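Local coordinates for CDA peptide synthetase I (Streptomyces coelicolor, PDB 5DU9), which is a non-ribosomal peptide synthetase, seen here as its condensation domain, a V-shaped pseudodimer of two chloramphenicol-acetyltransferase-like halves, at residues T13-V19 with G307-N311; H31-G35 with S386-T390; E61-R66 with R77-P82; R212-W217 with L339-F345. The protein carries 1 engineered substitution. All blocks are in the same frame, centred on the assembly; numbering follows the deposited sequence.

Contact 1. Residues T13-V19 with G307-N311. Engineered in segment 13-19: C18 (natural residue Glu). With UM2 ((2S)-2-amino-N-butyl-propanamide), chain E.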
loop_
_atom_site.group_PDB
_atom_site.type_symbol
_atom_site.label_atom_id
_atom_site.label_comp_id
_atom_site.label_asym_id
_atom_site.label_seq_id
_atom_site.Cartn_x
_atom_site.Cartn_y
_atom_site.Cartn_z
ATOM N N THR A 13 0.458 16.912 -4.153
ATOM C CA THR A 13 -0.010 16.585 -2.815
ATOM C C THR A 13 1.198 16.484 -1.898
ATOM O O THR A 13 2.330 16.406 -2.367
ATOM C CB THR A 13 -0.765 15.260 -2.771
ATOM O OG1 THR A 13 0.151 14.200 -3.066
ATOM C CG2 THR A 13 -1.911 15.248 -3.782
ATOM N N SER A 14 0.958 16.462 -0.593
ATOM C CA SER A 14 2.045 16.303 0.366
ATOM C C SER A 14 2.801 15.001 0.120
ATOM O O SER A 14 4.033 14.971 0.138
ATOM C CB SER A 14 1.508 16.330 1.797
ATOM O OG SER A 14 1.082 17.635 2.145
ATOM N N ALA A 15 2.057 13.925 -0.099
ATOM C CA ALA A 15 2.660 12.622 -0.348
ATOM C C ALA A 15 3.502 12.646 -1.621
ATOM O O ALA A 15 4.565 12.045 -1.683
ATOM C CB ALA A 15 1.592 11.552 -0.443
ATOM N N GLN A 16 3.026 13.351 -2.637
ATOM C CA GLN A 16 3.777 13.446 -3.881
ATOM C C GLN A 16 5.058 14.258 -3.687
ATOM O O GLN A 16 6.107 13.902 -4.228
ATOM C CB GLN A 16 2.909 14.056 -4.978
ATOM C CG GLN A 16 1.856 13.096 -5.487
ATOM C CD GLN A 16 0.957 13.707 -6.542
ATOM O OE1 GLN A 16 0.478 14.827 -6.395
ATOM N NE2 GLN A 16 0.719 12.967 -7.613
ATOM N N HIS A 17 4.975 15.340 -2.914
ATOM C CA HIS A 17 6.161 16.123 -2.560
ATOM C C HIS A 17 7.192 15.240 -1.855
ATOM O O HIS A 17 8.391 15.349 -2.099
ATOM C CB HIS A 17 5.795 17.305 -1.659
ATOM C CG HIS A 17 5.355 18.529 -2.402
ATOM N ND1 HIS A 17 6.219 19.290 -3.160
ATOM C CD2 HIS A 17 4.147 19.137 -2.485
ATOM C CE1 HIS A 17 5.560 20.308 -3.688
ATOM N NE2 HIS A 17 4.301 20.238 -3.293
ATOM N N CYS A 18 6.707 14.368 -0.976
ATOM C CA CYS A 18 7.569 13.460 -0.223
ATOM C C CYS A 18 8.320 12.503 -1.151
ATOM O O CYS A 18 9.538 12.321 -1.031
ATOM C CB CYS A 18 6.733 12.670 0.791
ATOM S SG CYS A 18 7.647 11.430 1.745
ATOM N N VAL A 19 7.590 11.887 -2.075
ATOM C CA VAL A 19 8.194 10.973 -3.029
ATOM C C VAL A 19 9.166 11.720 -3.934
ATOM O O VAL A 19 10.252 11.226 -4.226
ATOM C CB VAL A 19 7.123 10.259 -3.874
ATOM C CG1 VAL A 19 7.757 9.433 -4.988
ATOM C CG2 VAL A 19 6.276 9.363 -2.982
ATOM N N GLY A 307 -4.486 8.880 -7.357
ATOM C CA GLY A 307 -3.330 9.703 -7.079
ATOM C C GLY A 307 -2.476 9.090 -5.994
ATOM O O GLY A 307 -2.524 7.886 -5.755
ATOM N N MET A 308 -1.681 9.938 -5.355
ATOM C CA MET A 308 -0.805 9.539 -4.269
ATOM C C MET A 308 -0.962 10.554 -3.147
ATOM O O MET A 308 -0.480 11.681 -3.260
ATOM C CB MET A 308 0.646 9.464 -4.755
ATOM C CG MET A 308 1.695 9.449 -3.657
ATOM S SD MET A 308 1.368 8.226 -2.379
ATOM C CE MET A 308 2.991 8.084 -1.624
ATOM N N VAL A 309 -1.663 10.165 -2.082
ATOM C CA VAL A 309 -1.898 11.065 -0.951
ATOM C C VAL A 309 -1.709 10.383 0.394
ATOM O O VAL A 309 -1.865 11.015 1.433
ATOM C CB VAL A 309 -3.326 11.668 -0.980
ATOM C CG1 VAL A 309 -3.412 12.776 -2.005
ATOM C CG2 VAL A 309 -4.364 10.596 -1.246
ATOM N N SER A 310 -1.356 9.101 0.378
ATOM C CA SER A 310 -1.272 8.333 1.609
ATOM C C SER A 310 -0.255 8.904 2.599
ATOM O O SER A 310 0.727 9.556 2.222
ATOM C CB SER A 310 -0.932 6.876 1.299
ATOM O OG SER A 310 0.266 6.786 0.565
ATOM N N ASN A 311 -0.525 8.645 3.872
ATOM C CA ASN A 311 0.277 9.124 4.982
ATOM C C ASN A 311 0.676 7.926 5.834
ATOM O O ASN A 311 0.005 6.899 5.805
ATOM C CB ASN A 311 -0.522 10.148 5.794
ATOM C CG ASN A 311 0.325 10.927 6.781
ATOM O OD1 ASN A 311 1.532 11.096 6.608
ATOM N ND2 ASN A 311 -0.319 11.429 7.825
HETATM C CCH UM2 E . 6.519 10.166 2.363
HETATM C CCI UM2 E . 5.709 9.531 1.247
HETATM C CCJ UM2 E . 6.431 8.356 0.583
HETATM C CCK UM2 E . 6.305 7.052 1.370
HETATM N NCL UM2 E . 5.071 6.317 1.117
HETATM C CCM UM2 E . 5.056 4.990 0.971
HETATM O OCN UM2 E . 6.018 4.350 0.575
HETATM C CCO UM2 E . 3.786 4.281 1.351
HETATM C CCP UM2 E . 3.826 3.934 2.836
HETATM N NCQ UM2 E . 3.660 3.024 0.587
HETATM O O HOH W 1 -0.797 13.810 0.564
#

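Contact 2. Residues H31-G35 with S386-T390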
loop_
_atom_site.group_PDB
_atom_site.type_symbol
_atom_site.label_atom_id
_atom_site.label_comp_id
_atom_site.label_asym_id
_atom_site.label_seq_id
_atom_site.Cartn_x
_atom_site.Cartn_y
_atom_site.Cartn_z
ATOM N N HIS A 31 13.641 2.728 -6.604
ATOM C CA HIS A 31 13.205 2.324 -5.272
ATOM C C HIS A 31 11.772 2.724 -4.959
ATOM O O HIS A 31 11.177 2.174 -4.033
ATOM C CB HIS A 31 14.146 2.899 -4.216
ATOM C CG HIS A 31 15.518 2.309 -4.260
ATOM N ND1 HIS A 31 15.746 0.952 -4.165
ATOM C CD2 HIS A 31 16.736 2.884 -4.404
ATOM C CE1 HIS A 31 17.043 0.718 -4.241
ATOM N NE2 HIS A 31 17.666 1.873 -4.388
ATOM N N TYR A 32 11.216 3.668 -5.716
ATOM C CA TYR A 32 9.821 4.059 -5.524
ATOM C C TYR A 32 8.919 3.489 -6.624
ATOM O O TYR A 32 7.795 3.955 -6.821
ATOM C CB TYR A 32 9.715 5.589 -5.427
ATOM C CG TYR A 32 10.132 6.065 -4.051
ATOM C CD1 TYR A 32 11.469 6.305 -3.752
ATOM C CD2 TYR A 32 9.199 6.225 -3.039
ATOM C CE1 TYR A 32 11.859 6.709 -2.489
ATOM C CE2 TYR A 32 9.580 6.630 -1.772
ATOM C CZ TYR A 32 10.906 6.873 -1.503
ATOM O OH TYR A 32 11.283 7.271 -0.239
ATOM N N ARG A 33 9.405 2.458 -7.314
ATOM C CA ARG A 33 8.540 1.622 -8.146
ATOM C C ARG A 33 7.748 0.682 -7.251
ATOM O O ARG A 33 8.325 -0.059 -6.451
ATOM C CB ARG A 33 9.336 0.790 -9.155
ATOM C CG ARG A 33 10.056 1.562 -10.259
ATOM C CD ARG A 33 9.107 2.175 -11.280
ATOM N NE ARG A 33 8.075 1.249 -11.759
ATOM C CZ ARG A 33 8.117 0.564 -12.900
ATOM N NH1 ARG A 33 9.148 0.661 -13.734
ATOM N NH2 ARG A 33 7.102 -0.229 -13.219
ATOM N N THR A 34 6.428 0.711 -7.396
ATOM C CA THR A 34 5.543 -0.154 -6.628
ATOM C C THR A 34 4.645 -0.920 -7.581
ATOM O O THR A 34 4.637 -0.658 -8.784
ATOM C CB THR A 34 4.692 0.656 -5.640
ATOM O OG1 THR A 34 3.990 1.681 -6.350
ATOM C CG2 THR A 34 5.572 1.298 -4.592
ATOM N N GLY A 35 3.892 -1.875 -7.057
ATOM C CA GLY A 35 3.025 -2.641 -7.923
ATOM C C GLY A 35 2.081 -3.585 -7.221
ATOM O O GLY A 35 2.219 -3.886 -6.034
ATOM N N SER A 386 4.655 -5.033 -4.555
ATOM C CA SER A 386 5.553 -4.233 -3.735
ATOM C C SER A 386 4.843 -2.947 -3.340
ATOM O O SER A 386 4.427 -2.180 -4.200
ATOM C CB SER A 386 6.848 -3.925 -4.481
ATOM O OG SER A 386 7.725 -3.167 -3.668
ATOM N N SER A 387 4.694 -2.717 -2.038
ATOM C CA SER A 387 3.905 -1.587 -1.553
ATOM C C SER A 387 4.714 -0.298 -1.427
ATOM O O SER A 387 4.141 0.784 -1.337
ATOM C CB SER A 387 3.263 -1.921 -0.199
ATOM O OG SER A 387 4.195 -1.828 0.870
ATOM N N GLY A 388 6.039 -0.406 -1.432
ATOM C CA GLY A 388 6.891 0.763 -1.314
ATOM C C GLY A 388 8.233 0.426 -0.698
ATOM O O GLY A 388 8.401 -0.655 -0.134
ATOM N N PRO A 389 9.200 1.349 -0.798
ATOM C CA PRO A 389 10.524 1.103 -0.221
ATOM C C PRO A 389 10.495 1.159 1.299
ATOM O O PRO A 389 9.576 1.747 1.867
ATOM C CB PRO A 389 11.375 2.235 -0.795
ATOM C CG PRO A 389 10.410 3.332 -1.032
ATOM C CD PRO A 389 9.117 2.678 -1.431
ATOM N N THR A 390 11.495 0.564 1.938
ATOM C CA THR A 390 11.532 0.509 3.390
ATOM C C THR A 390 12.960 0.535 3.921
ATOM O O THR A 390 13.895 0.048 3.278
ATOM C CB THR A 390 10.805 -0.754 3.914
ATOM O OG1 THR A 390 10.798 -0.758 5.347
ATOM C CG2 THR A 390 11.473 -2.015 3.402
HETATM O O HOH W 2 8.880 -0.453 -3.802
#

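Contact 3. Residues E61-R66 with R77-P82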
loop_
_atom_site.group_PDB
_atom_site.type_symbol
_atom_site.label_atom_id
_atom_site.label_comp_id
_atom_site.label_asym_id
_atom_site.label_seq_id
_atom_site.Cartn_x
_atom_site.Cartn_y
_atom_site.Cartn_z
ATOM N N GLU A 61 -6.377 11.177 -14.579
ATOM C CA GLU A 61 -5.416 12.268 -14.725
ATOM C C GLU A 61 -4.025 11.898 -14.218
ATOM O O GLU A 61 -3.026 12.228 -14.848
ATOM C CB GLU A 61 -5.907 13.528 -13.997
ATOM C CG GLU A 61 -4.970 14.718 -14.167
ATOM C CD GLU A 61 -5.544 16.024 -13.644
ATOM O OE1 GLU A 61 -6.709 16.040 -13.194
ATOM O OE2 GLU A 61 -4.823 17.042 -13.693
ATOM N N THR A 62 -3.950 11.206 -13.087
ATOM C CA THR A 62 -2.651 10.922 -12.496
ATOM C C THR A 62 -1.827 9.990 -13.387
ATOM O O THR A 62 -0.600 10.076 -13.416
ATOM C CB THR A 62 -2.790 10.311 -11.088
ATOM O OG1 THR A 62 -1.521 10.357 -10.426
ATOM C CG2 THR A 62 -3.298 8.876 -11.138
ATOM N N LEU A 63 -2.500 9.121 -14.134
ATOM C CA LEU A 63 -1.802 8.203 -15.028
ATOM C C LEU A 63 -1.435 8.864 -16.352
ATOM O O LEU A 63 -0.818 8.226 -17.205
ATOM C CB LEU A 63 -2.652 6.958 -15.293
ATOM C CG LEU A 63 -2.828 6.000 -14.112
ATOM C CD1 LEU A 63 -3.805 4.890 -14.485
ATOM C CD2 LEU A 63 -1.495 5.409 -13.674
ATOM N N CYS A 64 -1.820 10.131 -16.517
ATOM C CA CYS A 64 -1.468 10.915 -17.700
ATOM C C CYS A 64 -0.552 12.071 -17.337
ATOM O O CYS A 64 -0.417 13.023 -18.103
ATOM C CB CYS A 64 -2.720 11.474 -18.379
ATOM S SG CYS A 64 -3.819 10.248 -19.061
ATOM N N SER A 65 0.063 11.992 -16.164
ATOM C CA SER A 65 0.803 13.120 -15.627
ATOM C C SER A 65 2.308 12.904 -15.666
ATOM O O SER A 65 2.795 11.773 -15.644
ATOM C CB SER A 65 0.362 13.402 -14.192
ATOM O OG SER A 65 -0.965 13.898 -14.155
ATOM N N ARG A 66 3.034 14.013 -15.743
ATOM C CA ARG A 66 4.474 14.012 -15.546
ATOM C C ARG A 66 4.819 15.096 -14.539
ATOM O O ARG A 66 3.958 15.894 -14.161
ATOM C CB ARG A 66 5.208 14.240 -16.860
ATOM C CG ARG A 66 4.932 15.579 -17.515
ATOM C CD ARG A 66 5.571 15.595 -18.880
ATOM N NE ARG A 66 5.602 16.917 -19.492
ATOM C CZ ARG A 66 6.594 17.361 -20.261
ATOM N NH1 ARG A 66 7.651 16.598 -20.505
ATOM N NH2 ARG A 66 6.533 18.577 -20.782
ATOM N N ARG A 77 3.162 19.355 -11.330
ATOM C CA ARG A 77 2.627 18.273 -12.141
ATOM C C ARG A 77 1.993 18.827 -13.413
ATOM O O ARG A 77 1.264 19.817 -13.370
ATOM C CB ARG A 77 1.604 17.464 -11.338
ATOM C CG ARG A 77 0.999 16.295 -12.097
ATOM C CD ARG A 77 0.031 15.512 -11.225
ATOM N NE ARG A 77 -1.105 16.327 -10.800
ATOM C CZ ARG A 77 -2.144 16.627 -11.573
ATOM N NH1 ARG A 77 -2.196 16.195 -12.828
ATOM N NH2 ARG A 77 -3.129 17.375 -11.095
ATOM N N ALA A 78 2.288 18.181 -14.539
ATOM C CA ALA A 78 1.745 18.571 -15.835
ATOM C C ALA A 78 0.882 17.452 -16.409
ATOM O O ALA A 78 1.272 16.286 -16.392
ATOM C CB ALA A 78 2.869 18.920 -16.795
ATOM N N TYR A 79 -0.290 17.822 -16.918
ATOM C CA TYR A 79 -1.261 16.869 -17.449
ATOM C C TYR A 79 -1.073 16.672 -18.952
ATOM O O TYR A 79 -1.073 17.639 -19.714
ATOM C CB TYR A 79 -2.680 17.356 -17.135
ATOM C CG TYR A 79 -3.800 16.569 -17.781
ATOM C CD1 TYR A 79 -3.883 15.190 -17.648
ATOM C CD2 TYR A 79 -4.795 17.218 -18.501
ATOM C CE1 TYR A 79 -4.915 14.476 -18.226
ATOM C CE2 TYR A 79 -5.830 16.515 -19.082
ATOM C CZ TYR A 79 -5.888 15.146 -18.942
ATOM O OH TYR A 79 -6.921 14.447 -19.523
ATOM N N CYS A 80 -0.914 15.415 -19.362
ATOM C CA CYS A 80 -0.632 15.066 -20.753
ATOM C C CYS A 80 -1.557 13.961 -21.263
ATOM O O CYS A 80 -1.225 12.783 -21.158
ATOM C CB CYS A 80 0.821 14.612 -20.897
ATOM S SG CYS A 80 2.046 15.821 -20.358
ATOM N N PRO A 81 -2.719 14.335 -21.823
ATOM C CA PRO A 81 -3.635 13.327 -22.374
ATOM C C PRO A 81 -2.963 12.389 -23.382
ATOM O O PRO A 81 -1.965 12.773 -23.987
ATOM C CB PRO A 81 -4.708 14.173 -23.065
ATOM C CG PRO A 81 -4.711 15.452 -22.328
ATOM C CD PRO A 81 -3.295 15.690 -21.876
ATOM N N PRO A 82 -3.496 11.168 -23.553
ATOM C CA PRO A 82 -2.970 10.301 -24.614
ATOM C C PRO A 82 -3.269 10.854 -26.002
ATOM O O PRO A 82 -4.015 11.824 -26.130
ATOM C CB PRO A 82 -3.705 8.974 -24.391
ATOM C CG PRO A 82 -4.235 9.040 -22.999
ATOM C CD PRO A 82 -4.515 10.483 -22.740
#

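Contact 4. Residues R212-W217 with L339-F345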
loop_
_atom_site.group_PDB
_atom_site.type_symbol
_atom_site.label_atom_id
_atom_site.label_comp_id
_atom_site.label_asym_id
_atom_site.label_seq_id
_atom_site.Cartn_x
_atom_site.Cartn_y
_atom_site.Cartn_z
ATOM N N ARG A 212 -2.219 22.396 16.302
ATOM C CA ARG A 212 -2.641 21.444 17.323
ATOM C C ARG A 212 -2.098 20.051 17.025
ATOM O O ARG A 212 -1.631 19.352 17.924
ATOM C CB ARG A 212 -4.167 21.398 17.427
ATOM C CG ARG A 212 -4.793 22.678 17.958
ATOM C CD ARG A 212 -6.245 22.463 18.357
ATOM N NE ARG A 212 -7.059 21.966 17.248
ATOM C CZ ARG A 212 -7.736 22.736 16.399
ATOM N NH1 ARG A 212 -7.712 24.058 16.512
ATOM N NH2 ARG A 212 -8.445 22.177 15.427
ATOM N N ASP A 213 -2.163 19.651 15.760
ATOM C CA ASP A 213 -1.655 18.344 15.350
ATOM C C ASP A 213 -0.148 18.250 15.574
ATOM O O ASP A 213 0.357 17.238 16.061
ATOM C CB ASP A 213 -1.967 18.067 13.877
ATOM C CG ASP A 213 -3.436 17.774 13.624
ATOM O OD1 ASP A 213 -4.184 17.536 14.595
ATOM O OD2 ASP A 213 -3.836 17.762 12.436
ATOM N N ARG A 214 0.563 19.305 15.195
ATOM C CA ARG A 214 2.007 19.366 15.378
ATOM C C ARG A 214 2.365 19.163 16.848
ATOM O O ARG A 214 3.267 18.395 17.184
ATOM C CB ARG A 214 2.548 20.708 14.883
ATOM C CG ARG A 214 4.062 20.827 14.909
ATOM C CD ARG A 214 4.496 22.237 14.540
ATOM N NE ARG A 214 5.922 22.460 14.758
ATOM C CZ ARG A 214 6.503 23.656 14.742
ATOM N NH1 ARG A 214 5.783 24.748 14.522
ATOM N NH2 ARG A 214 7.808 23.763 14.951
ATOM N N ALA A 215 1.642 19.852 17.720
ATOM C CA ALA A 215 1.875 19.757 19.155
ATOM C C ALA A 215 1.583 18.351 19.671
ATOM O O ALA A 215 2.324 17.818 20.502
ATOM C CB ALA A 215 1.023 20.775 19.893
ATOM N N TYR A 216 0.499 17.757 19.184
ATOM C CA TYR A 216 0.129 16.405 19.594
ATOM C C TYR A 216 1.239 15.410 19.285
ATOM O O TYR A 216 1.658 14.642 20.150
ATOM C CB TYR A 216 -1.157 15.950 18.901
ATOM C CG TYR A 216 -1.460 14.481 19.115
ATOM C CD1 TYR A 216 -2.031 14.037 20.299
ATOM C CD2 TYR A 216 -1.167 13.538 18.135
ATOM C CE1 TYR A 216 -2.305 12.698 20.503
ATOM C CE2 TYR A 216 -1.440 12.194 18.327
ATOM C CZ TYR A 216 -2.008 11.781 19.513
ATOM O OH TYR A 216 -2.279 10.450 19.709
ATOM N N TRP A 217 1.716 15.432 18.048
ATOM C CA TRP A 217 2.672 14.430 17.596
ATOM C C TRP A 217 4.057 14.633 18.197
ATOM O O TRP A 217 4.713 13.668 18.584
ATOM C CB TRP A 217 2.752 14.428 16.071
ATOM C CG TRP A 217 1.583 13.740 15.457
ATOM C CD1 TRP A 217 0.582 14.308 14.721
ATOM C CD2 TRP A 217 1.275 12.347 15.548
ATOM N NE1 TRP A 217 -0.324 13.349 14.340
ATOM C CE2 TRP A 217 0.079 12.136 14.835
ATOM C CE3 TRP A 217 1.897 11.254 16.159
ATOM C CZ2 TRP A 217 -0.507 10.883 14.719
ATOM C CZ3 TRP A 217 1.313 10.006 16.033
ATOM C CH2 TRP A 217 0.125 9.833 15.326
ATOM N N LEU A 339 -4.234 8.746 16.952
ATOM C CA LEU A 339 -3.630 8.816 15.628
ATOM C C LEU A 339 -4.646 9.317 14.605
ATOM O O LEU A 339 -4.360 10.224 13.817
ATOM C CB LEU A 339 -3.084 7.444 15.221
ATOM C CG LEU A 339 -2.335 7.348 13.889
ATOM C CD1 LEU A 339 -1.279 6.251 13.976
ATOM C CD2 LEU A 339 -3.289 7.066 12.737
ATOM N N LEU A 340 -5.839 8.739 14.629
ATOM C CA LEU A 340 -6.872 9.105 13.664
ATOM C C LEU A 340 -7.344 10.539 13.861
ATOM O O LEU A 340 -7.662 11.232 12.896
ATOM C CB LEU A 340 -8.058 8.146 13.767
ATOM C CG LEU A 340 -7.775 6.716 13.302
ATOM C CD1 LEU A 340 -8.966 5.829 13.622
ATOM C CD2 LEU A 340 -7.451 6.663 11.819
ATOM N N ALA A 341 -7.379 10.982 15.113
ATOM C CA ALA A 341 -7.849 12.324 15.443
ATOM C C ALA A 341 -6.874 13.409 14.979
ATOM O O ALA A 341 -7.247 14.581 14.878
ATOM C CB ALA A 341 -8.088 12.441 16.942
ATOM N N HIS A 342 -5.634 13.013 14.697
ATOM C CA HIS A 342 -4.597 13.944 14.254
ATOM C C HIS A 342 -3.926 13.433 12.975
ATOM O O HIS A 342 -2.756 13.701 12.725
ATOM C CB HIS A 342 -3.555 14.140 15.358
ATOM C CG HIS A 342 -4.136 14.603 16.659
ATOM N ND1 HIS A 342 -4.602 13.730 17.619
ATOM C CD2 HIS A 342 -4.338 15.847 17.153
ATOM C CE1 HIS A 342 -5.056 14.416 18.652
ATOM N NE2 HIS A 342 -4.907 15.702 18.396
ATOM N N SER A 343 -4.691 12.717 12.157
ATOM C CA SER A 343 -4.141 11.987 11.017
ATOM C C SER A 343 -3.675 12.859 9.848
ATOM O O SER A 343 -2.970 12.369 8.966
ATOM C CB SER A 343 -5.182 10.987 10.499
ATOM O OG SER A 343 -6.302 11.658 9.937
ATOM N N ARG A 344 -4.054 14.134 9.822
ATOM C CA ARG A 344 -3.696 14.977 8.681
ATOM C C ARG A 344 -2.254 15.467 8.767
ATOM O O ARG A 344 -1.697 15.936 7.781
ATOM C CB ARG A 344 -4.646 16.169 8.560
ATOM C CG ARG A 344 -6.074 15.760 8.247
ATOM C CD ARG A 344 -6.907 16.910 7.700
ATOM N NE ARG A 344 -6.653 17.132 6.276
ATOM C CZ ARG A 344 -7.480 17.771 5.451
ATOM N NH1 ARG A 344 -8.628 18.259 5.900
ATOM N NH2 ARG A 344 -7.161 17.918 4.168
ATOM N N PHE A 345 -1.642 15.352 9.939
ATOM C CA PHE A 345 -0.252 15.762 10.071
ATOM C C PHE A 345 0.624 14.738 9.366
ATOM O O PHE A 345 0.464 13.541 9.564
ATOM C CB PHE A 345 0.156 15.901 11.533
ATOM C CG PHE A 345 1.385 16.736 11.731
ATOM C CD1 PHE A 345 1.315 18.118 11.657
ATOM C CD2 PHE A 345 2.607 16.144 11.980
ATOM C CE1 PHE A 345 2.443 18.892 11.829
ATOM C CE2 PHE A 345 3.741 16.915 12.154
ATOM C CZ PHE A 345 3.657 18.288 12.079
HETATM O O HOH W 3 -5.595 15.861 11.728
HETATM O O HOH W 4 -6.868 17.229 14.866
#

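Contact 1. Residues T13-V19 with G307-N311
T13 sits at the N-cap of helix 14-24 and its hydroxyl works in two directions: OG1 donates to M308 O at 2.6 Å and accepts from Q16 N at 3.0 Å, while T13 CG2 rests against V309 CG1 at 3.4 Å. S14 passes the loop by; its backbone N is bonded to E201 of helix 194-205. A15 turns its methyl into the 307-311 backbone, with CB 3.6 Å from V309 CA, 3.4 Å from S310 O and 3.8 Å from M308 CG, so the small side chain lets helix and loop approach to 4.9 Å between A15 CA and V309 CA. Beside it, water 1 bridges A15 N (2.9 Å) and V309 O (3.1 Å). Q16 returns the cap through OE1, which accepts from T13 N at 3.1 Å; the two residues form a capping box that closes the first turn of the helix, while the T13-M308 bond and the A15 packing tie it to a loop from the other half of the condensation-domain fold. Q16 CG also packs on M308 CB at 3.9 Å, and its NE2 bonds to I159 O. C18, an engineered cysteine where the natural residue is Glu, carries (2S)-2-amino-N-butyl-propanamide through a covalent SG-CCH bond of 1.8 Å. V19 follows, its CG2 3.8 Å from M308 CE and 3.7 Å from ligand atom CCJ, while M308 CE lies 3.9 Å from ligand atom NCL.

Contact 2. Residues H31-G35 with S386-T390
The two backbones run in nearly opposite directions, 157° apart end to end, and pair antiparallel at a single hydrogen-bonded bridge: G35 N donates to S386 O at 2.9 Å and S386 N to G35 O at 3.1 Å. Beyond it the backbones separate around R33 and reconverge at H31 and P389; water 2 links them, donating to R33 O (2.7 Å) and bonded to S386 OG (3.0 Å). T34 lays CB on S386 O (3.2 Å) and CG2 on G388 CA (3.6 Å); at G388's backbone angles a CB would jam against the preceding carbonyl. P389 meets H31 through CB, 3.2 Å from H31 O, and places CG over the face of the Y32 ring, 3.6 Å from its centroid, in a CH-pi contact. The R33 guanidinium bonds T128 O and forms a salt bridge with D125. Strand 33-40 is thus joined, in the centre of the condensation-domain fold, to the loop between strands 379-384 and 393-398, where S387 lines the pocket of (2S)-2-amino-N-butyl-propanamide.

Contact 3. Residues E61-R66 with R77-P82
R77 reaches across the sheet with its guanidinium: NH1 donates to E61 OE2 (2.9 Å) and to S65 OG (2.9 Å), and NH2 to the same E61 OE2 (3.1 Å), giving a salt bridge joined to a serine. S65 OG in turn donates to E61 O at 2.7 Å, which ties the 3-10 turn 61-63 to the start of the strand. A78 pairs with R66 through two bonds, A78 N to R66 O and R66 N to A78 O, both 2.9 Å, and its CB touches R66 CG at 4.0 Å. Y79 faces S65 in a non-hydrogen-bonded pair; its ring packs beside E61 CG (CD1, 3.7 Å) and C64 CB (CE1, 3.7 Å). C80 carries the pairing past the strand, its N donating to C64 O at 2.7 Å, while its SG lies 3.8 Å from R66 NE, whose guanidinium bonds D133 O through NH1. P82 ends the contact with CD 3.8 Å from C64 SG. The arrangement is an antiparallel beta hairpin of strands 65-69 and 75-79, a two-stranded sheet following helix 46-58.

Contact 4. Residues R212-W217 with L339-F345
Helix 208-220 packs on the C-terminal end of helix 325-341 and the type I turn H342-F345 that follows it, the side of one helix set against the end of another in the condensation-domain fold. The rings of Y216 and H342 form an offset stack, centroids 3.7 Å apart and planes at 6°, with Y216 CB also in CH-pi contact over the imidazole face; H342 ND1 is hydrogen-bonded to G338 O. R214 CA makes a CH-pi contact with the face of the F345 ring, 4.0 Å from its centroid, while the R214 guanidinium forms a salt bridge with E353. Apolar contacts surround W217 and F345: W217 CH2 meets L339 CG at 3.8 Å, W217 CD1 meets F345 CB at 3.6 Å, and D213 CB touches F345 CB at 3.8 Å. D213 is linked to 339-345 by two waters, water 3 joining OD2 (2.7 Å) to R344 N (3.0 Å) within the turn and water 4 joining OD1 to A341 O, just before it, both at 2.7 Å; OD2 also bonds Y204. The one direct hydrogen bond between the segments is nearly linear: W217 NE1 donates to H342 O at 2.9 Å, 176° at the hydrogen.

Overall arrangement
From the N terminus, helix 14-24 opens contact 1 and residues 31-35, leading into strand 33-40, open contact 2 after it; V19 CG1 and Y32 CD2 touch at 4.0 Å. Contact 3 then closes its short hairpin loop, nested inside the loops of both. Contact 4 opens at helix 208-220, before contact 1 closes at 307-311, so these two cross; N311 ND2 meets F345 O at 2.8 Å. Contact 4 closes at 339-345, and contact 2 last, at 386-390, crossing contact 1 and enclosing contact 4. Contacts 1 and 2 join early elements to late loops around the ligand pocket; contact 3 pairs strands 65-69 and 75-79, and contact 4 joins helix 208-220 to the end of helix 325-341.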